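PDB 2RGQ: domain of Unknown Function with a Cystatin-Like Fold, which is of unknown function but carries a SnoaL-like domain of the NTF2 clan, a cystatin-like fold in which a curved sheet wraps around helices. Local coordinates for residues A76-N81 with A85-Y90; Q110-N115 with Y119-Q124. All blocks are in the same frame, centred on the assembly; numbering follows the deposited sequence.

Overall arrangement
Contact 1 and contact 2 are two hairpins that follow one another along the chain. After helix 6-25, the first short strands and helix 51-66, strand 69-80 runs out and turns back as strand 84-95, and contact 1 closes that turn. The chain then enters strand 101-114, which reverses into strand 117-127; contact 2 closes this second turn. Neither contact lies within the other: they are in series, their centres about 11 Å apart. Strands 84-95 and 101-114 are neighbours in the same sheet, where Ala-85 meets Val-111 through the backbone, so the two hairpins form four consecutive antiparallel strands. Helix 6-25 packs against side chains from both.

Contact 1 (A76-N81 with A85-Y90); sequences AIIQGN and ATMESY
Strands 76-80 and 85-90 run antiparallel, their axes 4.6 Å apart at closest approach, and reciprocal backbone hydrogen bonds join Ile-77 to Glu-88 and Gln-79 to Thr-86. On the face carrying those four side chains, the carboxamide of Gln-79 reaches over to the partner strand. Its CG sits between the backbone N and the carbonyl carbon (chi1 53°), and a bend at chi2 folds the amide back across the strands. There Gln-79 NE2 donates to Thr-86 OG1 at an unusually short 2.5 Å, with the hydroxyl close to the amide plane. Gln-79 NE2 is also modelled 2.4 Å from Glu-88 OE2, too short to be trusted, which leaves the detail of that bond doubtful. Amide and carboxylate are nearly coplanar, while the side chains of Gln-79 and Glu-88 cross at about a right angle. A water bridges Thr-86 OG1 and Gln-79 O. This is the beta hairpin of strands 69-80 and 84-95 in the sheet of the cystatin-like fold, with strand 69-80 outermost within the chain. The other face turns to helix 6-25: Ile-78 CG1 lies 3.7 Å from CG of Met-87, a selenomethionine whose SE also meets Ala-76 CB at 4.1 Å. Ile-78 packs on Ile-12 and Met-13, Met-87 on Ala-16. Near the turn, Gly-80 CA is 4.0 Å from Ala-85 CB. Glu-14 of a second subunit accepts a hydrogen bond from Ile-78 N.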
loop_
_atom_site.group_PDB
_atom_site.type_symbol
_atom_site.label_atom_id
_atom_site.label_comp_id
_atom_site.label_asym_id
_atom_site.label_seq_id
_atom_site.Cartn_x
_atom_site.Cartn_y
_atom_site.Cartn_z
ATOM N N ALA B 76 -1.948 3.074 6.209
ATOM C CA ALA B 76 -3.052 2.994 7.169
ATOM C C ALA B 76 -2.544 2.969 8.616
ATOM O O ALA B 76 -1.616 2.216 8.983
ATOM C CB ALA B 76 -3.929 1.785 6.921
ATOM N N ILE B 77 -3.163 3.806 9.433
ATOM C CA ILE B 77 -2.936 3.809 10.871
ATOM C C ILE B 77 -4.346 3.754 11.462
ATOM O O ILE B 77 -5.188 4.617 11.180
ATOM C CB ILE B 77 -2.209 5.025 11.377
ATOM C CG1 ILE B 77 -0.839 5.177 10.655
ATOM C CG2 ILE B 77 -2.072 4.947 12.939
ATOM C CD1 ILE B 77 -0.087 6.411 11.109
ATOM N N ILE B 78 -4.557 2.750 12.296
ATOM C CA ILE B 78 -5.859 2.481 12.889
ATOM C C ILE B 78 -5.782 2.477 14.398
ATOM O O ILE B 78 -4.906 1.829 14.972
ATOM C CB ILE B 78 -6.439 1.114 12.381
ATOM C CG1 ILE B 78 -6.623 1.116 10.853
ATOM C CG2 ILE B 78 -7.768 0.759 13.136
ATOM C CD1 ILE B 78 -6.839 -0.310 10.289
ATOM N N GLN B 79 -6.710 3.181 15.039
ATOM C CA GLN B 79 -6.807 3.148 16.518
ATOM C C GLN B 79 -8.264 3.036 16.957
ATOM O O GLN B 79 -9.161 3.522 16.300
ATOM C CB GLN B 79 -6.093 4.306 17.212
ATOM C CG GLN B 79 -6.426 5.716 16.797
ATOM C CD GLN B 79 -5.844 6.133 15.422
ATOM O OE1 GLN B 79 -4.656 5.893 15.097
ATOM N NE2 GLN B 79 -6.669 6.795 14.640
ATOM N N GLY B 80 -8.485 2.344 18.057
ATOM C CA GLY B 80 -9.823 2.140 18.550
ATOM C C GLY B 80 -9.913 0.895 19.395
ATOM O O GLY B 80 -8.932 0.472 20.005
ATOM N N ASN B 81 -11.121 0.328 19.448
ATOM C CA ASN B 81 -11.392 -0.854 20.228
ATOM C C ASN B 81 -12.156 -1.848 19.341
ATOM O O ASN B 81 -12.224 -1.659 18.094
ATOM C CB ASN B 81 -12.113 -0.456 21.536
ATOM C CG ASN B 81 -13.536 0.031 21.310
ATOM O OD1 ASN B 81 -14.026 0.029 20.197
ATOM N ND2 ASN B 81 -14.226 0.422 22.404
ATOM N N ALA B 85 -13.579 2.612 15.774
ATOM C CA ALA B 85 -12.188 2.921 15.466
ATOM C C ALA B 85 -12.115 4.058 14.461
ATOM O O ALA B 85 -13.136 4.504 13.898
ATOM C CB ALA B 85 -11.436 1.665 14.964
ATOM N N THR B 86 -10.899 4.577 14.321
ATOM C CA THR B 86 -10.588 5.620 13.380
ATOM C C THR B 86 -9.387 5.155 12.590
ATOM O O THR B 86 -8.527 4.459 13.135
ATOM C CB THR B 86 -10.316 6.984 14.069
ATOM O OG1 THR B 86 -9.196 6.847 14.952
ATOM C CG2 THR B 86 -11.510 7.433 14.853
HETATM N N MSE B 87 -9.402 5.420 11.294
HETATM C CA MSE B 87 -8.304 5.115 10.402
HETATM C C MSE B 87 -7.857 6.385 9.718
HETATM O O MSE B 87 -8.716 7.182 9.331
HETATM C CB MSE B 87 -8.740 4.092 9.335
HETATM C CG MSE B 87 -7.602 3.715 8.404
HETATM SE SE MSE B 87 -8.002 2.216 7.268
HETATM C CE MSE B 87 -9.546 2.775 6.369
ATOM N N GLU B 88 -6.533 6.579 9.564
ATOM C CA GLU B 88 -5.965 7.666 8.763
ATOM C C GLU B 88 -5.172 6.972 7.672
ATOM O O GLU B 88 -4.541 5.949 7.917
ATOM C CB GLU B 88 -5.084 8.621 9.573
ATOM C CG GLU B 88 -5.764 9.187 10.785
ATOM C CD GLU B 88 -5.717 8.254 12.001
ATOM O OE1 GLU B 88 -4.626 7.777 12.390
ATOM O OE2 GLU B 88 -6.792 7.989 12.600
ATOM N N SER B 89 -5.168 7.512 6.467
ATOM C CA SER B 89 -4.483 6.868 5.375
ATOM C C SER B 89 -4.264 7.880 4.264
ATOM O O SER B 89 -4.760 9.005 4.346
ATOM C CB SER B 89 -5.299 5.697 4.850
ATOM O OG SER B 89 -6.490 6.109 4.172
ATOM N N TYR B 90 -3.531 7.446 3.243
ATOM C CA TYR B 90 -3.350 8.232 2.063
ATOM C C TYR B 90 -4.092 7.633 0.911
ATOM O O TYR B 90 -4.227 6.439 0.847
ATOM C CB TYR B 90 -1.886 8.277 1.656
ATOM C CG TYR B 90 -0.990 9.167 2.476
ATOM C CD1 TYR B 90 -1.485 10.073 3.418
ATOM C CD2 TYR B 90 0.369 9.166 2.221
ATOM C CE1 TYR B 90 -0.643 10.948 4.071
ATOM C CE2 TYR B 90 1.215 10.045 2.867
ATOM C CZ TYR B 90 0.706 10.911 3.804
ATOM O OH TYR B 90 1.510 11.780 4.470
HETATM O O HOH W 1 -10.256 6.294 17.644
#

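Contact 2 (Q110-N115 with Y119-Q124); sequences QVRKIN and YLILRQ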
loop_
_atom_site.group_PDB
_atom_site.type_symbol
_atom_site.label_atom_id
_atom_site.label_comp_id
_atom_site.label_asym_id
_atom_site.label_seq_id
_atom_site.Cartn_x
_atom_site.Cartn_y
_atom_site.Cartn_z
ATOM N N GLN B 110 -14.005 7.160 10.232
ATOM C CA GLN B 110 -14.552 6.696 11.503
ATOM C C GLN B 110 -15.294 5.430 11.087
ATOM O O GLN B 110 -16.132 5.477 10.137
ATOM C CB GLN B 110 -15.531 7.683 12.101
ATOM C CG GLN B 110 -14.944 9.029 12.453
ATOM C CD GLN B 110 -15.991 9.989 12.965
ATOM O OE1 GLN B 110 -17.176 9.648 13.066
ATOM N NE2 GLN B 110 -15.565 11.212 13.293
ATOM N N VAL B 111 -15.012 4.313 11.758
ATOM C CA VAL B 111 -15.592 3.035 11.413
ATOM C C VAL B 111 -16.266 2.439 12.659
ATOM O O VAL B 111 -15.955 2.833 13.777
ATOM C CB VAL B 111 -14.599 2.037 10.838
ATOM C CG1 VAL B 111 -14.039 2.560 9.448
ATOM C CG2 VAL B 111 -13.500 1.680 11.887
ATOM N N ARG B 112 -17.230 1.573 12.420
ATOM C CA ARG B 112 -17.996 0.948 13.501
ATOM C C ARG B 112 -18.346 -0.479 13.159
ATOM O O ARG B 112 -18.639 -0.801 11.992
ATOM C CB ARG B 112 -19.256 1.750 13.750
ATOM C CG ARG B 112 -20.126 1.315 14.954
ATOM C CD ARG B 112 -21.332 2.218 15.082
ATOM N NE ARG B 112 -20.931 3.623 15.281
ATOM C CZ ARG B 112 -21.674 4.698 15.013
ATOM N NH1 ARG B 112 -22.879 4.583 14.570
ATOM N NH2 ARG B 112 -21.222 5.902 15.238
ATOM N N LYS B 113 -18.321 -1.326 14.188
ATOM C CA LYS B 113 -18.730 -2.727 14.042
ATOM C C LYS B 113 -20.218 -2.760 14.367
ATOM O O LYS B 113 -20.616 -2.431 15.476
ATOM C CB LYS B 113 -17.937 -3.614 14.955
ATOM C CG LYS B 113 -18.273 -5.064 14.852
ATOM C CD LYS B 113 -17.380 -5.925 15.702
ATOM C CE LYS B 113 -16.005 -6.092 15.096
ATOM N NZ LYS B 113 -15.036 -6.640 16.134
ATOM N N ILE B 114 -21.019 -3.147 13.372
ATOM C CA ILE B 114 -22.469 -3.258 13.466
ATOM C C ILE B 114 -22.881 -4.686 13.049
ATOM O O ILE B 114 -22.528 -5.156 11.979
ATOM C CB ILE B 114 -23.195 -2.192 12.582
ATOM C CG1 ILE B 114 -22.559 -0.805 12.778
ATOM C CG2 ILE B 114 -24.699 -2.192 12.880
ATOM C CD1 ILE B 114 -23.172 0.341 11.938
ATOM N N ASN B 115 -23.608 -5.376 13.938
ATOM C CA ASN B 115 -24.004 -6.762 13.715
ATOM C C ASN B 115 -22.817 -7.632 13.269
ATOM O O ASN B 115 -22.929 -8.461 12.354
ATOM C CB ASN B 115 -25.153 -6.864 12.728
ATOM C CG ASN B 115 -26.327 -5.966 13.078
ATOM O OD1 ASN B 115 -26.699 -5.771 14.234
ATOM N ND2 ASN B 115 -26.927 -5.436 12.061
ATOM N N TYR B 119 -18.051 -1.215 9.216
ATOM C CA TYR B 119 -18.588 -0.291 8.236
ATOM C C TYR B 119 -18.049 1.114 8.382
ATOM O O TYR B 119 -17.686 1.534 9.479
ATOM C CB TYR B 119 -20.103 -0.131 8.436
ATOM C CG TYR B 119 -20.877 -1.360 8.178
ATOM C CD1 TYR B 119 -21.280 -1.698 6.882
ATOM C CD2 TYR B 119 -21.185 -2.223 9.210
ATOM C CE1 TYR B 119 -21.996 -2.863 6.643
ATOM C CE2 TYR B 119 -21.892 -3.403 8.984
ATOM C CZ TYR B 119 -22.307 -3.709 7.712
ATOM O OH TYR B 119 -22.975 -4.896 7.530
ATOM N N LEU B 120 -17.967 1.833 7.268
ATOM C CA LEU B 120 -17.669 3.251 7.286
ATOM C C LEU B 120 -18.839 4.074 7.870
ATOM O O LEU B 120 -19.990 4.015 7.363
ATOM C CB LEU B 120 -17.394 3.741 5.847
ATOM C CG LEU B 120 -16.107 3.261 5.161
ATOM C CD1 LEU B 120 -16.152 3.637 3.678
ATOM C CD2 LEU B 120 -14.869 3.859 5.813
ATOM N N ILE B 121 -18.568 4.832 8.935
ATOM C CA ILE B 121 -19.540 5.800 9.474
ATOM C C ILE B 121 -19.322 7.170 8.832
ATOM O O ILE B 121 -20.277 7.889 8.494
ATOM C CB ILE B 121 -19.418 5.961 11.016
ATOM C CG1 ILE B 121 -19.706 4.606 11.707
ATOM C CG2 ILE B 121 -20.320 7.138 11.531
ATOM C CD1 ILE B 121 -21.106 4.016 11.431
ATOM N N LEU B 122 -18.060 7.571 8.744
ATOM C CA LEU B 122 -17.718 8.827 8.143
ATOM C C LEU B 122 -16.375 8.751 7.513
ATOM O O LEU B 122 -15.380 8.507 8.190
ATOM C CB LEU B 122 -17.697 9.962 9.172
ATOM C CG LEU B 122 -17.259 11.339 8.661
ATOM C CD1 LEU B 122 -18.143 11.822 7.518
ATOM C CD2 LEU B 122 -17.325 12.309 9.794
ATOM N N ARG B 123 -16.334 8.977 6.208
ATOM C CA ARG B 123 -15.073 9.079 5.477
ATOM C C ARG B 123 -14.925 10.524 5.031
ATOM O O ARG B 123 -15.807 11.059 4.342
ATOM C CB ARG B 123 -15.033 8.091 4.307
ATOM C CG ARG B 123 -13.900 8.414 3.340
ATOM C CD ARG B 123 -13.658 7.345 2.339
ATOM N NE ARG B 123 -12.720 6.385 2.914
ATOM C CZ ARG B 123 -11.796 5.723 2.228
ATOM N NH1 ARG B 123 -11.666 5.820 0.916
ATOM N NH2 ARG B 123 -10.971 4.935 2.883
ATOM N N GLN B 124 -13.815 11.154 5.447
ATOM C CA GLN B 124 -13.468 12.532 5.102
ATOM C C GLN B 124 -12.208 12.511 4.260
ATOM O O GLN B 124 -11.164 12.014 4.710
ATOM C CB GLN B 124 -13.248 13.377 6.350
ATOM C CG GLN B 124 -14.570 13.676 7.067
ATOM C CD GLN B 124 -14.367 14.377 8.374
ATOM O OE1 GLN B 124 -13.687 13.846 9.228
ATOM N NE2 GLN B 124 -15.024 15.502 8.580
HETATM O O HOH W 2 -23.849 -6.200 9.534
#
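Gln-110 O is gripped by two successive backbone amides, Ile-121 N at 2.8 Å and Leu-122 N at 3.2 Å. Both donors are tilted slightly from the carbonyl plane, and the bond from Leu-122 is the straighter at hydrogen (166° against 151°). Gln-110 N returns a bond to Leu-122 O. Beyond this doubled grip, Arg-112 and Tyr-119 exchange a reciprocal pair of backbone bonds. Ile-121, the extra residue, starts its side chain toward strand 110-114 and lies across Arg-112: Ile-121 CG1 is 3.5 Å from Arg-112 CB. Arg-112 CG is anti to the backbone N (chi1 -174°), and a bend at chi3 brings the guanidinium round so that Ile-121 CD1 sits over one face, offset toward the rim. Gln-110 and Leu-122 lie side by side and point the same way, with Gln-110 OE1 3.9 Å from Leu-122 CB. Nearer the turn, the side chains of Ile-114 and Tyr-119 cross at about a right angle, Ile-114 CB 3.9 Å from Tyr-119 CD2; the Ile-114 carbonyl O lies at the ring edge, in plane. One water links that carbonyl to Tyr-119 OH, a bridge from the phenol to the end of the opposing strand. On the other side of the sheet, Val-111 CG1 touches Leu-120 CD2 at 3.9 Å; helix 6-25 packs here, with Ile-12 and Leu-15 against Val-111 and Phe-19 against Leu-120. Leu-120 also bonds through its backbone to Thr-34 and Ala-36, while Ile-121 bonds to Ala-40. Two consecutive residues facing Gln-110 make this a classic beta bulge, set in the hairpin of strands 101-114 and 117-127 where the second strand turns a corner.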